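Local coordinates for protein fatty acid CoA ligase (Marinactinospora thermotolerans, PDB 6SQ8) that belongs to the ANL superfamily of AMP-binding enzymes, with the C-terminal domain that accompanies such enzymes, and carries bound adenosine monophosphate in the model, at residues T340-R343 / G344-G347. Residues are numbered along the deposited sequence; the frame is centred on the assembly and turned at random.
Sequences TLPR and GAVG
Pro342, Arg343, Gly344 and Ala345 form a type II beta turn, closed by a hydrogen bond from Ala345 N to Pro342 O at 3.1 Å. The N-H...O angle of 158° supports the bond. Gly344 takes the third place of the turn with phi 101° and psi -26°, the positive-phi position that type II turns commonly give to glycine. Beside the turn, the Ala345 methyl meets both Leu341 and Pro342. Its CB lies 3.9 Å from Leu341 CB and 4.1 Å from Pro342 CD, which makes a small apolar cluster next to the turn bond. Leu341 runs on past this methyl, and its CD2 reaches Val346 O at 3.7 Å, a van der Waals contact with the backbone. Arg343, at the corner, has a side chain bent at chi2 and chi3 that touches Phe384 of strand 380-384. The turn belongs to the connection between strands 330-334 and 347-352, an antiparallel pair: Leu341 shares backbone hydrogen bonding with Ile333, while on the other limb Ala345 O accepts a hydrogen bond from Thr383 OG1, Gly347 shares backbone bonding with Gly382, and Val346 packs on Val381, joining this limb to strand 380-384.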
loop_
_atom_site.group_PDB
_atom_site.type_symbol
_atom_site.label_atom_id
_atom_site.label_comp_id
_atom_site.label_asym_id
_atom_site.label_seq_id
_atom_site.Cartn_x
_atom_site.Cartn_y
_atom_site.Cartn_z
ATOM N N THR A 340 -0.802 -25.859 12.035
ATOM C CA THR A 340 -0.162 -25.703 10.738
ATOM C C THR A 340 -0.713 -26.764 9.782
ATOM O O THR A 340 -0.844 -27.921 10.162
ATOM C CB THR A 340 1.363 -25.776 10.881
ATOM O OG1 THR A 340 1.757 -24.840 11.887
ATOM C CG2 THR A 340 2.090 -25.489 9.585
ATOM N N LEU A 341 -1.029 -26.338 8.545
ATOM C CA LEU A 341 -1.555 -27.181 7.458
ATOM C C LEU A 341 -0.432 -27.531 6.482
ATOM O O LEU A 341 0.562 -26.809 6.369
ATOM C CB LEU A 341 -2.679 -26.430 6.735
ATOM C CG LEU A 341 -4.106 -26.648 7.244
ATOM C CD1 LEU A 341 -4.143 -26.655 8.755
ATOM C CD2 LEU A 341 -5.063 -25.588 6.717
ATOM N N PRO A 342 -0.579 -28.636 5.715
ATOM C CA PRO A 342 0.403 -28.995 4.686
ATOM C C PRO A 342 0.359 -28.119 3.414
ATOM O O PRO A 342 -0.631 -27.407 3.160
ATOM C CB PRO A 342 0.023 -30.445 4.339
ATOM C CG PRO A 342 -1.475 -30.519 4.618
ATOM C CD PRO A 342 -1.707 -29.585 5.787
ATOM N N ARG A 343 1.442 -28.185 2.626
ATOM C CA ARG A 343 1.541 -27.488 1.344
ATOM C C ARG A 343 0.325 -27.893 0.508
ATOM O O ARG A 343 -0.029 -29.068 0.465
ATOM C CB ARG A 343 2.873 -27.825 0.653
ATOM C CG ARG A 343 3.681 -26.616 0.179
ATOM C CD ARG A 343 5.170 -26.656 0.516
ATOM N NE ARG A 343 6.047 -25.987 -0.451
ATOM C CZ ARG A 343 7.333 -25.681 -0.229
ATOM N NH1 ARG A 343 8.145 -25.419 -1.244
ATOM N NH2 ARG A 343 7.810 -25.662 1.009
ATOM N N GLY A 344 -0.325 -26.904 -0.108
ATOM C CA GLY A 344 -1.458 -27.155 -0.997
ATOM C C GLY A 344 -2.792 -26.883 -0.321
ATOM O O GLY A 344 -3.772 -26.562 -0.988
ATOM N N ALA A 345 -2.834 -26.995 1.011
ATOM C CA ALA A 345 -4.063 -26.778 1.773
ATOM C C ALA A 345 -4.360 -25.279 1.871
ATOM O O ALA A 345 -3.447 -24.469 1.870
ATOM C CB ALA A 345 -3.909 -27.406 3.132
ATOM N N VAL A 346 -5.647 -24.928 1.967
ATOM C CA VAL A 346 -6.051 -23.534 2.061
ATOM C C VAL A 346 -6.424 -23.225 3.510
ATOM O O VAL A 346 -7.169 -23.978 4.134
ATOM C CB VAL A 346 -7.200 -23.198 1.093
ATOM C CG1 VAL A 346 -7.640 -21.734 1.187
ATOM C CG2 VAL A 346 -6.808 -23.549 -0.339
ATOM N N GLY A 347 -5.886 -22.109 4.012
ATOM C CA GLY A 347 -6.126 -21.618 5.366
ATOM C C GLY A 347 -5.661 -20.175 5.527
ATOM O O GLY A 347 -5.296 -19.530 4.533
#